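Putative cell invasion protein with MAC/Perforin domain (Bacteroides thetaiotaomicron VPI-5482, PDB 3KK7) has no established function but carries a membrane-attack complex/perforin domain, which suggests a role in membrane attack, pore formation or cell invasion. Local coordinates at residues 272-277 with 291-296; 279-284 with 312-317; 479-484 with 488-493; 501-504 with 509-512. All coordinates share one frame; numbering follows the deposited sequence.

Contact 1: 272-277 with 291-296; sequences LSIGTK and LSYSIK
Ile274 lays its branched side chain against Tyr293 and Ile295, and these three buried residues carry the contact, which is apolar throughout. With CG1 anti to the backbone N (chi1 -172°) and the chain extended, the CD1 methyl of Ile274 reaches furthest, coming within 3.3 Å of CG2 of Ile295, a close approach for two methyl groups. CD1 of Ile274 also lies 3.7 Å from CD2 of Tyr293, while the CG2 branch of Ile274 meets the next ring atom, Tyr293 CE2, also at 3.7 Å. The isoleucine thus meets the CD2-CE2 bond of the phenol ring with two methyls, obliquely. Residues 271-274 form the middle strand of a small three-stranded antiparallel sheet, whereas residues 288-298 belong to the large curled antiparallel sheet of the MACPF domain, so the contact joins one sheet to the other through side chains alone. Ala224 from strand 220-230 and Ile318 from strand 318-319 also touch both isoleucines. CG2 of Ile295 sits at the edge of the Tyr293 ring, in its plane. Beyond Ile274, the phenol of Tyr293 ends in a hydroxyl that hydrogen-bonds to the carbonyl O of Tyr316, tying down the far end of the ring.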
loop_
_atom_site.group_PDB
_atom_site.type_symbol
_atom_site.label_atom_id
_atom_site.label_comp_id
_atom_site.label_asym_id
_atom_site.label_seq_id
_atom_site.Cartn_x
_atom_site.Cartn_y
_atom_site.Cartn_z
ATOM N N LEU A 272 17.391 30.255 -15.673
ATOM C CA LEU A 272 16.483 29.885 -14.589
ATOM C C LEU A 272 17.065 30.279 -13.218
ATOM O O LEU A 272 18.217 29.966 -12.892
ATOM C CB LEU A 272 16.159 28.382 -14.645
ATOM C CG LEU A 272 15.233 27.844 -13.545
ATOM C CD1 LEU A 272 13.862 28.453 -13.704
ATOM C CD2 LEU A 272 15.166 26.325 -13.551
ATOM N N SER A 273 16.267 30.960 -12.413
ATOM C CA SER A 273 16.718 31.309 -11.077
ATOM C C SER A 273 15.547 31.429 -10.167
ATOM O O SER A 273 14.447 31.768 -10.605
ATOM C CB SER A 273 17.480 32.625 -11.076
ATOM O OG SER A 273 16.642 33.698 -11.455
ATOM N N ILE A 274 15.800 31.142 -8.894
ATOM C CA ILE A 274 14.798 31.293 -7.836
ATOM C C ILE A 274 15.327 32.344 -6.856
ATOM O O ILE A 274 16.543 32.470 -6.686
ATOM C CB ILE A 274 14.534 29.959 -7.144
ATOM C CG1 ILE A 274 13.370 30.059 -6.184
ATOM C CG2 ILE A 274 15.772 29.482 -6.410
ATOM C CD1 ILE A 274 12.970 28.681 -5.629
ATOM N N GLY A 275 14.413 33.095 -6.239
ATOM C CA GLY A 275 14.753 34.204 -5.346
ATOM C C GLY A 275 14.287 35.511 -5.959
ATOM O O GLY A 275 14.190 35.626 -7.172
ATOM N N THR A 276 13.961 36.494 -5.133
ATOM C CA THR A 276 13.587 37.812 -5.628
ATOM C C THR A 276 14.769 38.765 -5.432
ATOM O O THR A 276 15.710 38.462 -4.694
ATOM C CB THR A 276 12.379 38.357 -4.855
ATOM O OG1 THR A 276 12.672 38.337 -3.459
ATOM C CG2 THR A 276 11.175 37.516 -5.082
ATOM N N LYS A 277 14.735 39.904 -6.108
ATOM C CA LYS A 277 15.622 41.010 -5.768
ATOM C C LYS A 277 14.828 42.272 -5.971
ATOM O O LYS A 277 13.677 42.230 -6.422
ATOM C CB LYS A 277 16.896 41.029 -6.626
ATOM N N LEU A 291 9.366 35.134 4.429
ATOM C CA LEU A 291 9.085 34.049 3.477
ATOM C C LEU A 291 10.387 33.370 3.138
ATOM O O LEU A 291 11.260 33.982 2.562
ATOM C CB LEU A 291 8.447 34.562 2.190
ATOM C CG LEU A 291 8.063 33.467 1.179
ATOM C CD1 LEU A 291 7.041 32.485 1.752
ATOM C CD2 LEU A 291 7.527 34.133 -0.051
ATOM N N SER A 292 10.489 32.095 3.486
ATOM C CA SER A 292 11.705 31.329 3.300
ATOM C C SER A 292 11.447 30.206 2.336
ATOM O O SER A 292 10.290 29.859 2.110
ATOM C CB SER A 292 12.174 30.768 4.621
ATOM O OG SER A 292 12.727 31.820 5.382
ATOM N N TYR A 293 12.517 29.656 1.750
ATOM C CA TYR A 293 12.380 28.550 0.773
ATOM C C TYR A 293 13.509 27.558 0.807
ATOM O O TYR A 293 14.578 27.852 1.301
ATOM C CB TYR A 293 12.295 29.089 -0.644
ATOM C CG TYR A 293 13.616 29.604 -1.245
ATOM C CD1 TYR A 293 14.094 30.876 -0.941
ATOM C CD2 TYR A 293 14.337 28.848 -2.179
ATOM C CE1 TYR A 293 15.261 31.369 -1.513
ATOM C CE2 TYR A 293 15.542 29.342 -2.752
ATOM C CZ TYR A 293 15.982 30.599 -2.417
ATOM O OH TYR A 293 17.136 31.109 -2.940
ATOM N N SER A 294 13.258 26.384 0.257
ATOM C CA SER A 294 14.278 25.394 0.082
ATOM C C SER A 294 14.026 24.733 -1.256
ATOM O O SER A 294 12.891 24.444 -1.591
ATOM C CB SER A 294 14.228 24.372 1.220
ATOM O OG SER A 294 15.063 23.248 0.977
ATOM N N ILE A 295 15.074 24.518 -2.039
ATOM C CA ILE A 295 14.906 23.830 -3.300
ATOM C C ILE A 295 15.667 22.513 -3.340
ATOM O O ILE A 295 16.532 22.244 -2.496
ATOM C CB ILE A 295 15.309 24.688 -4.476
ATOM C CG1 ILE A 295 16.784 25.046 -4.417
ATOM C CG2 ILE A 295 14.470 25.920 -4.528
ATOM C CD1 ILE A 295 17.345 25.194 -5.811
ATOM N N LYS A 296 15.289 21.699 -4.312
ATOM C CA LYS A 296 15.922 20.421 -4.592
ATOM C C LYS A 296 15.725 20.154 -6.059
ATOM O O LYS A 296 14.612 20.325 -6.560
ATOM C CB LYS A 296 15.288 19.270 -3.798
ATOM C CG LYS A 296 16.074 17.927 -3.974
ATOM C CD LYS A 296 15.636 16.779 -3.026
ATOM C CE LYS A 296 14.336 16.109 -3.431
ATOM N NZ LYS A 296 14.145 14.842 -2.661
#

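Contact 2: 279-284 with 312-317; sequences ENSETI and DITNYS
Apolar packing comes first: Ile284 on the helix and Ile313 on the loop meet through their methyl groups, the two side chains crossing at about a right angle. CD1 of Ile284 lies 3.6 Å from CG2 of Ile313, and CG2 of Ile284 is 3.9 Å from that same methyl, so the CG2 branch of Ile313 touches both branches of its partner. Leu291 of strand 288-298 touches both isoleucines. A second, looser area is mixed in character. The hydroxyl OG of Ser281 rests 3.7 Å from CB of Thr314, close to its CG2 methyl as well, in a contact without a bond between them; the polar partner of Ser281 OG is Thr276 OG1, which also bonds to the carbonyl O of Ile313. Helix 278-285 belongs to the region between strands 220-230 and 288-298 of the bent MACPF sheet, a place that probably corresponds to one of the helical clusters that in pore-forming relatives refold into membrane-spanning hairpins; whether that happens here is not known. The hydrogen bonds of Asp312 are internal to the 312-317 segment and shape it. Asp312 OD1 accepts from Thr314 N at 2.7 Å, closing an Asx turn, and from the hydroxyl Thr314 OG1 at 2.6 Å, which arrives on the syn side 30° out of the carboxylate plane. The chi1 of 70° that brings OG1 of Thr314 to the carboxylate leaves its CG2 methyl for Ser281. The carbonyl O of Asp312 takes two backbone donors, Asn315 N and Tyr316 N.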
loop_
_atom_site.group_PDB
_atom_site.type_symbol
_atom_site.label_atom_id
_atom_site.label_comp_id
_atom_site.label_asym_id
_atom_site.label_seq_id
_atom_site.Cartn_x
_atom_site.Cartn_y
_atom_site.Cartn_z
ATOM N N GLU A 279 12.790 45.163 -7.101
ATOM C CA GLU A 279 11.351 45.497 -7.229
ATOM C C GLU A 279 10.478 44.357 -6.748
ATOM O O GLU A 279 9.553 44.567 -5.940
ATOM C CB GLU A 279 11.001 45.857 -8.675
ATOM N N ASN A 280 10.807 43.143 -7.188
ATOM C CA ASN A 280 10.054 41.964 -6.741
ATOM C C ASN A 280 10.067 41.710 -5.229
ATOM O O ASN A 280 9.178 41.009 -4.721
ATOM C CB ASN A 280 10.492 40.692 -7.482
ATOM C CG ASN A 280 9.889 40.595 -8.870
ATOM O OD1 ASN A 280 9.988 41.520 -9.658
ATOM N ND2 ASN A 280 9.267 39.480 -9.166
ATOM N N SER A 281 11.048 42.252 -4.507
ATOM C CA SER A 281 11.138 41.984 -3.075
ATOM C C SER A 281 10.055 42.714 -2.298
ATOM O O SER A 281 9.491 42.169 -1.356
ATOM C CB SER A 281 12.540 42.264 -2.539
ATOM O OG SER A 281 13.399 41.184 -2.919
ATOM N N GLU A 282 9.737 43.928 -2.733
ATOM C CA GLU A 282 8.600 44.683 -2.199
ATOM C C GLU A 282 7.279 43.903 -2.329
ATOM O O GLU A 282 6.470 43.900 -1.406
ATOM C CB GLU A 282 8.498 46.013 -2.929
ATOM C CG GLU A 282 7.713 47.090 -2.207
ATOM C CD GLU A 282 8.346 48.485 -2.393
ATOM O OE1 GLU A 282 9.578 48.622 -2.131
ATOM O OE2 GLU A 282 7.617 49.433 -2.792
ATOM N N THR A 283 7.066 43.219 -3.452
ATOM C CA THR A 283 5.886 42.364 -3.618
ATOM C C THR A 283 5.732 41.370 -2.461
ATOM O O THR A 283 4.618 40.992 -2.106
ATOM C CB THR A 283 5.956 41.524 -4.926
ATOM O OG1 THR A 283 6.066 42.391 -6.049
ATOM C CG2 THR A 283 4.709 40.655 -5.111
ATOM N N ILE A 284 6.855 40.925 -1.909
ATOM C CA ILE A 284 6.863 39.899 -0.878
ATOM C C ILE A 284 6.737 40.511 0.498
ATOM O O ILE A 284 5.875 40.145 1.281
ATOM C CB ILE A 284 8.145 39.045 -0.976
ATOM C CG1 ILE A 284 8.025 38.106 -2.180
ATOM C CG2 ILE A 284 8.364 38.237 0.277
ATOM C CD1 ILE A 284 9.320 37.611 -2.647
ATOM N N ASP A 312 15.978 32.964 3.168
ATOM C CA ASP A 312 15.032 34.057 3.006
ATOM C C ASP A 312 14.995 34.447 1.513
ATOM O O ASP A 312 16.040 34.779 0.906
ATOM C CB ASP A 312 15.411 35.254 3.883
ATOM C CG ASP A 312 14.480 36.441 3.691
ATOM O OD1 ASP A 312 14.390 36.937 2.546
ATOM O OD2 ASP A 312 13.850 36.890 4.686
ATOM N N ILE A 313 13.782 34.429 0.951
ATOM C CA ILE A 313 13.551 34.633 -0.482
ATOM C C ILE A 313 14.121 35.949 -1.020
ATOM O O ILE A 313 14.573 36.009 -2.175
ATOM C CB ILE A 313 12.032 34.522 -0.813
ATOM C CG1 ILE A 313 11.801 34.250 -2.305
ATOM C CG2 ILE A 313 11.279 35.757 -0.338
ATOM C CD1 ILE A 313 12.260 32.900 -2.772
ATOM N N THR A 314 14.126 36.984 -0.188
ATOM C CA THR A 314 14.633 38.284 -0.593
ATOM C C THR A 314 16.148 38.445 -0.368
ATOM O O THR A 314 16.731 39.414 -0.825
ATOM C CB THR A 314 13.963 39.384 0.210
ATOM O OG1 THR A 314 14.424 39.326 1.565
ATOM C CG2 THR A 314 12.456 39.227 0.192
ATOM N N ASN A 315 16.773 37.521 0.356
ATOM C CA ASN A 315 18.182 37.638 0.696
ATOM C C ASN A 315 19.063 36.759 -0.167
ATOM O O ASN A 315 20.185 37.141 -0.492
ATOM C CB ASN A 315 18.405 37.278 2.164
ATOM C CG ASN A 315 19.817 37.631 2.656
ATOM O OD1 ASN A 315 20.291 38.787 2.522
ATOM N ND2 ASN A 315 20.479 36.643 3.273
ATOM N N TYR A 316 18.583 35.575 -0.539
ATOM C CA TYR A 316 19.445 34.667 -1.259
ATOM C C TYR A 316 18.787 34.081 -2.488
ATOM O O TYR A 316 17.704 33.495 -2.422
ATOM C CB TYR A 316 19.952 33.580 -0.323
ATOM C CG TYR A 316 21.012 32.710 -0.947
ATOM C CD1 TYR A 316 22.283 33.239 -1.266
ATOM C CD2 TYR A 316 20.761 31.367 -1.227
ATOM C CE1 TYR A 316 23.275 32.441 -1.843
ATOM C CE2 TYR A 316 21.731 30.568 -1.821
ATOM C CZ TYR A 316 22.989 31.111 -2.123
ATOM O OH TYR A 316 23.947 30.320 -2.709
ATOM N N SER A 317 19.470 34.250 -3.616
ATOM C CA SER A 317 19.021 33.766 -4.908
ATOM C C SER A 317 19.977 32.729 -5.421
ATOM O O SER A 317 21.184 32.855 -5.233
ATOM C CB SER A 317 18.972 34.912 -5.914
ATOM O OG SER A 317 17.970 35.828 -5.517
#

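Contact 3: 479-484 with 488-493; sequences MYKFKN and NIWYIY
Strands 480-484 and 489-493 run antiparallel as the two arms of a beta hairpin, with Phe482 and Tyr491 facing each other as a hydrogen-bonded pair. Phe482 N donates to Tyr491 O at 3.0 Å and Tyr491 N to Phe482 O at 2.9 Å; the equivalent pair of bonds between Tyr480 and Tyr493 continues the ladder. The face of Phe482, Tyr491 and Tyr493 is tightly packed, with Tyr480 at its margin. CE1 of Tyr493 meets the edge of the Phe482 ring, and the rings of Phe482 and Tyr491 are near parallel but slid apart, their planes at 29° and centroids 5.7 Å from each other. Leu532 of helix 529-535 packs on both Phe482 and Tyr491. Tyr493 also brings CZ to 3.6 Å from CB of Tyr480, while its hydroxyl bonds to Lys525 O. The other face, with Lys483 and Trp490 partly exposed, is more open at the turn end, where Asn488 lies beside them. There the indole is held between two lysine chains: Lys483 CB stands over one face, 3.8 Å from the centroid of the six-membered ring of Trp490, and over the other Lys481, extended beyond CG, puts NZ 4.9 Å from that centroid in a cation-pi contact; the same NZ hydrogen-bonds to Val519 O. A bend at chi3 of 77° swings the tip of Lys483 toward the turn, where its NZ donates to Asn488 OD1 at 2.8 Å.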
loop_
_atom_site.group_PDB
_atom_site.type_symbol
_atom_site.label_atom_id
_atom_site.label_comp_id
_atom_site.label_asym_id
_atom_site.label_seq_id
_atom_site.Cartn_x
_atom_site.Cartn_y
_atom_site.Cartn_z
HETATM N N MSE A 479 -8.434 -32.298 -1.244
HETATM C CA MSE A 479 -7.471 -31.350 -1.763
HETATM C C MSE A 479 -6.312 -31.864 -2.549
HETATM O O MSE A 479 -5.866 -32.992 -2.379
HETATM C CB MSE A 479 -6.964 -30.530 -0.611
HETATM C CG MSE A 479 -8.130 -29.986 0.117
HETATM SE SE MSE A 479 -7.745 -28.417 1.011
HETATM C CE MSE A 479 -7.388 -27.134 -0.410
ATOM N N TYR A 480 -5.844 -30.988 -3.427
ATOM C CA TYR A 480 -4.662 -31.215 -4.221
ATOM C C TYR A 480 -3.754 -30.008 -4.030
ATOM O O TYR A 480 -4.165 -28.991 -3.487
ATOM C CB TYR A 480 -5.025 -31.356 -5.698
ATOM C CG TYR A 480 -5.909 -32.544 -6.036
ATOM C CD1 TYR A 480 -5.363 -33.752 -6.442
ATOM C CD2 TYR A 480 -7.296 -32.437 -5.979
ATOM C CE1 TYR A 480 -6.178 -34.830 -6.773
ATOM C CE2 TYR A 480 -8.113 -33.502 -6.305
ATOM C CZ TYR A 480 -7.548 -34.691 -6.696
ATOM O OH TYR A 480 -8.364 -35.736 -7.013
ATOM N N LYS A 481 -2.518 -30.125 -4.484
ATOM C CA LYS A 481 -1.582 -29.025 -4.378
ATOM C C LYS A 481 -0.642 -29.016 -5.583
ATOM O O LYS A 481 -0.450 -30.046 -6.260
ATOM C CB LYS A 481 -0.774 -29.148 -3.083
ATOM C CG LYS A 481 0.272 -30.235 -3.147
ATOM C CD LYS A 481 0.933 -30.526 -1.814
ATOM C CE LYS A 481 2.095 -31.495 -2.009
ATOM N NZ LYS A 481 2.662 -31.884 -0.717
ATOM N N PHE A 482 -0.056 -27.852 -5.837
ATOM C CA PHE A 482 1.050 -27.751 -6.784
ATOM C C PHE A 482 1.916 -26.536 -6.438
ATOM O O PHE A 482 1.440 -25.584 -5.799
ATOM C CB PHE A 482 0.544 -27.675 -8.230
ATOM C CG PHE A 482 -0.071 -26.354 -8.586
ATOM C CD1 PHE A 482 -1.393 -26.077 -8.252
ATOM C CD2 PHE A 482 0.675 -25.379 -9.248
ATOM C CE1 PHE A 482 -1.970 -24.841 -8.585
ATOM C CE2 PHE A 482 0.113 -24.133 -9.577
ATOM C CZ PHE A 482 -1.209 -23.858 -9.247
ATOM N N LYS A 483 3.180 -26.586 -6.858
ATOM C CA LYS A 483 4.090 -25.472 -6.675
ATOM C C LYS A 483 4.280 -24.692 -7.958
ATOM O O LYS A 483 4.628 -25.273 -8.976
ATOM C CB LYS A 483 5.452 -25.957 -6.189
ATOM C CG LYS A 483 6.292 -24.844 -5.625
ATOM C CD LYS A 483 7.568 -25.347 -5.004
ATOM C CE LYS A 483 8.587 -25.687 -6.054
ATOM N NZ LYS A 483 9.920 -25.712 -5.429
ATOM N N ASN A 484 4.083 -23.377 -7.895
ATOM C CA ASN A 484 4.444 -22.473 -8.988
ATOM C C ASN A 484 5.969 -22.352 -9.031
ATOM O O ASN A 484 6.602 -21.967 -8.055
ATOM C CB ASN A 484 3.792 -21.101 -8.780
ATOM C CG ASN A 484 4.057 -20.140 -9.919
ATOM O OD1 ASN A 484 5.207 -19.845 -10.244
ATOM N ND2 ASN A 484 2.991 -19.631 -10.528
ATOM N N ASN A 488 7.755 -20.081 -6.454
ATOM C CA ASN A 488 7.912 -21.028 -5.347
ATOM C C ASN A 488 6.812 -20.955 -4.297
ATOM O O ASN A 488 7.050 -21.132 -3.117
ATOM C CB ASN A 488 9.323 -20.954 -4.736
ATOM C CG ASN A 488 10.347 -21.746 -5.565
ATOM O OD1 ASN A 488 10.123 -22.925 -5.860
ATOM N ND2 ASN A 488 11.455 -21.106 -5.951
ATOM N N ILE A 489 5.593 -20.721 -4.749
ATOM C CA ILE A 489 4.442 -20.730 -3.863
ATOM C C ILE A 489 3.723 -22.053 -4.048
ATOM O O ILE A 489 3.585 -22.554 -5.175
ATOM C CB ILE A 489 3.488 -19.550 -4.144
ATOM C CG1 ILE A 489 4.249 -18.228 -3.942
ATOM C CG2 ILE A 489 2.263 -19.627 -3.246
ATOM C CD1 ILE A 489 3.469 -16.998 -4.286
ATOM N N TRP A 490 3.316 -22.639 -2.928
ATOM C CA TRP A 490 2.477 -23.818 -2.941
ATOM C C TRP A 490 1.053 -23.318 -2.944
ATOM O O TRP A 490 0.729 -22.376 -2.226
ATOM C CB TRP A 490 2.710 -24.687 -1.710
ATOM C CG TRP A 490 3.877 -25.622 -1.825
ATOM C CD1 TRP A 490 5.072 -25.506 -1.188
ATOM C CD2 TRP A 490 3.949 -26.826 -2.600
ATOM N NE1 TRP A 490 5.891 -26.554 -1.522
ATOM C CE2 TRP A 490 5.233 -27.381 -2.389
ATOM C CE3 TRP A 490 3.056 -27.498 -3.442
ATOM C CZ2 TRP A 490 5.658 -28.570 -3.002
ATOM C CZ3 TRP A 490 3.479 -28.695 -4.053
ATOM C CH2 TRP A 490 4.766 -29.209 -3.828
ATOM N N TYR A 491 0.227 -23.916 -3.790
ATOM C CA TYR A 491 -1.198 -23.622 -3.826
ATOM C C TYR A 491 -1.911 -24.941 -3.563
ATOM O O TYR A 491 -1.801 -25.892 -4.360
ATOM C CB TYR A 491 -1.614 -23.031 -5.170
ATOM C CG TYR A 491 -1.022 -21.692 -5.460
ATOM C CD1 TYR A 491 -1.623 -20.541 -4.982
ATOM C CD2 TYR A 491 0.136 -21.560 -6.208
ATOM C CE1 TYR A 491 -1.088 -19.273 -5.237
ATOM C CE2 TYR A 491 0.679 -20.291 -6.468
ATOM C CZ TYR A 491 0.052 -19.161 -5.970
ATOM O OH TYR A 491 0.545 -17.906 -6.196
ATOM N N ILE A 492 -2.568 -24.998 -2.401
ATOM C CA ILE A 492 -3.365 -26.142 -1.977
ATOM C C ILE A 492 -4.822 -25.769 -2.215
ATOM O O ILE A 492 -5.315 -24.790 -1.662
ATOM C CB ILE A 492 -3.102 -26.501 -0.512
ATOM C CG1 ILE A 492 -1.591 -26.636 -0.309
ATOM C CG2 ILE A 492 -3.798 -27.789 -0.143
ATOM C CD1 ILE A 492 -1.172 -27.311 0.994
ATOM N N TYR A 493 -5.491 -26.533 -3.072
ATOM C CA TYR A 493 -6.797 -26.145 -3.577
ATOM C C TYR A 493 -7.776 -27.278 -3.489
ATOM O O TYR A 493 -7.405 -28.438 -3.632
ATOM C CB TYR A 493 -6.700 -25.660 -5.032
ATOM C CG TYR A 493 -6.321 -26.718 -6.048
ATOM C CD1 TYR A 493 -4.989 -27.071 -6.244
ATOM C CD2 TYR A 493 -7.296 -27.330 -6.846
ATOM C CE1 TYR A 493 -4.630 -28.011 -7.195
ATOM C CE2 TYR A 493 -6.953 -28.288 -7.799
ATOM C CZ TYR A 493 -5.619 -28.628 -7.965
ATOM O OH TYR A 493 -5.268 -29.583 -8.893
#

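Contact 4: 501-504 with 509-512; sequences FAYY and IPDA
This is a small, buried, largely apolar strand-to-helix contact, in which Tyr503 and Tyr504 at the end of strand 499-504 meet Ile509 and Pro510 of the short helix 508-512 just after the connecting turn. On the strand, Tyr503 does most of the touching. Its ring receives the pyrrolidine of Pro510 over one face: CD of Pro510 lies 4.1 Å from the ring centroid of Tyr503, 28° off the normal, a CH-pi contact displaced toward the CE2 side, where the distance from Pro510 CD to Tyr503 CE2 is 3.7 Å. CG of Pro510 follows the ring outward to within 4.0 Å of the Tyr503 hydroxyl oxygen OH. Ile509 works nearer the backbone. With CG2 anti to its own N and CG1 beside that N (chi1 -62°), its two branches divide the task: CG2 of Ile509 touches CB of Tyr503 at 3.8 Å, and CD1 of Ile509 reaches past it to the carbonyl O of Tyr504 at 3.6 Å. Val519 of helix 516-521 also touches Tyr503, and Leu516 touches Pro510. The last turn of helix 508-512 is held from outside by Arg27, which hydrogen-bonds to the carbonyl oxygens of Asp511 and Ala512. The arrangement is a short helix that follows a strand and folds back over the Tyr503 face of the four-stranded mixed sheet of D3, opening the long helical connection that rounds the sheet edge to the parallel strand 537-540.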
loop_
_atom_site.group_PDB
_atom_site.type_symbol
_atom_site.label_atom_id
_atom_site.label_comp_id
_atom_site.label_asym_id
_atom_site.label_seq_id
_atom_site.Cartn_x
_atom_site.Cartn_y
_atom_site.Cartn_z
ATOM N N PHE A 501 -5.627 -22.497 -0.108
ATOM C CA PHE A 501 -4.656 -21.924 0.814
ATOM C C PHE A 501 -3.311 -21.902 0.121
ATOM O O PHE A 501 -2.862 -22.933 -0.398
ATOM C CB PHE A 501 -4.527 -22.718 2.124
ATOM C CG PHE A 501 -5.828 -22.941 2.862
ATOM C CD1 PHE A 501 -6.801 -21.965 2.932
ATOM C CD2 PHE A 501 -6.059 -24.145 3.526
ATOM C CE1 PHE A 501 -8.006 -22.182 3.635
ATOM C CE2 PHE A 501 -7.270 -24.386 4.224
ATOM C CZ PHE A 501 -8.233 -23.394 4.277
ATOM N N ALA A 502 -2.658 -20.733 0.122
ATOM C CA ALA A 502 -1.319 -20.577 -0.484
ATOM C C ALA A 502 -0.223 -20.300 0.565
ATOM O O ALA A 502 -0.510 -19.808 1.644
ATOM C CB ALA A 502 -1.344 -19.453 -1.544
ATOM N N TYR A 503 1.026 -20.619 0.238
ATOM C CA TYR A 503 2.178 -20.252 1.090
ATOM C C TYR A 503 3.499 -20.423 0.337
ATOM O O TYR A 503 3.640 -21.363 -0.450
ATOM C CB TYR A 503 2.217 -21.026 2.440
ATOM C CG TYR A 503 2.365 -22.554 2.385
ATOM C CD1 TYR A 503 1.263 -23.392 2.504
ATOM C CD2 TYR A 503 3.621 -23.157 2.268
ATOM C CE1 TYR A 503 1.410 -24.804 2.464
ATOM C CE2 TYR A 503 3.777 -24.543 2.223
ATOM C CZ TYR A 503 2.676 -25.357 2.323
ATOM O OH TYR A 503 2.841 -26.726 2.281
ATOM N N TYR A 504 4.447 -19.510 0.574
ATOM C CA TYR A 504 5.810 -19.646 0.045
ATOM C C TYR A 504 6.461 -20.924 0.591
ATOM O O TYR A 504 6.173 -21.327 1.708
ATOM C CB TYR A 504 6.660 -18.419 0.379
ATOM C CG TYR A 504 8.076 -18.556 -0.128
ATOM C CD1 TYR A 504 8.395 -18.304 -1.465
ATOM C CD2 TYR A 504 9.098 -19.006 0.721
ATOM C CE1 TYR A 504 9.704 -18.478 -1.935
ATOM C CE2 TYR A 504 10.408 -19.182 0.259
ATOM C CZ TYR A 504 10.697 -18.919 -1.058
ATOM O OH TYR A 504 11.987 -19.100 -1.481
ATOM N N ILE A 509 6.441 -22.294 7.588
ATOM C CA ILE A 509 5.046 -21.835 7.490
ATOM C C ILE A 509 4.052 -22.949 7.801
ATOM O O ILE A 509 3.282 -22.822 8.746
ATOM C CB ILE A 509 4.722 -21.164 6.123
ATOM C CG1 ILE A 509 5.587 -19.911 5.926
ATOM C CG2 ILE A 509 3.232 -20.771 6.046
ATOM C CD1 ILE A 509 5.495 -19.285 4.549
ATOM N N PRO A 510 4.050 -24.048 7.030
ATOM C CA PRO A 510 3.126 -25.136 7.458
ATOM C C PRO A 510 3.323 -25.553 8.921
ATOM O O PRO A 510 2.358 -25.920 9.593
ATOM C CB PRO A 510 3.439 -26.301 6.502
ATOM C CG PRO A 510 4.684 -25.888 5.725
ATOM C CD PRO A 510 4.773 -24.375 5.786
ATOM N N ASP A 511 4.559 -25.455 9.417
ATOM C CA ASP A 511 4.862 -25.790 10.823
ATOM C C ASP A 511 4.222 -24.799 11.814
ATOM O O ASP A 511 3.780 -25.199 12.899
ATOM C CB ASP A 511 6.389 -25.975 11.066
ATOM C CG ASP A 511 6.879 -27.431 10.785
ATOM O OD1 ASP A 511 6.019 -28.341 10.701
ATOM O OD2 ASP A 511 8.117 -27.666 10.650
ATOM N N ALA A 512 4.134 -23.527 11.439
ATOM C CA ALA A 512 3.424 -22.557 12.258
ATOM C C ALA A 512 1.953 -22.972 12.416
ATOM O O ALA A 512 1.380 -22.845 13.498
ATOM C CB ALA A 512 3.543 -21.213 11.676
#

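The four contacts form two separate pairs. Contacts 1 and 2, in the MACPF range, have centres about 9 Å apart and alternate along the chain, so that 279-284 falls between the two halves of contact 1; side chains of Tyr293 and Ile313 pack where they join. Contacts 3 and 4, in the D3 range, lie about 10 Å apart and share a sheet: Trp490 N is 2.8 Å from Tyr503 O, and Ile492 O is 2.8 Å from Phe501 N. The pairs stand on opposite sides of the chain's centre, with contact centres 55 to 66 Å apart and nearest atoms of contacts 1 and 3 still about 34 Å away.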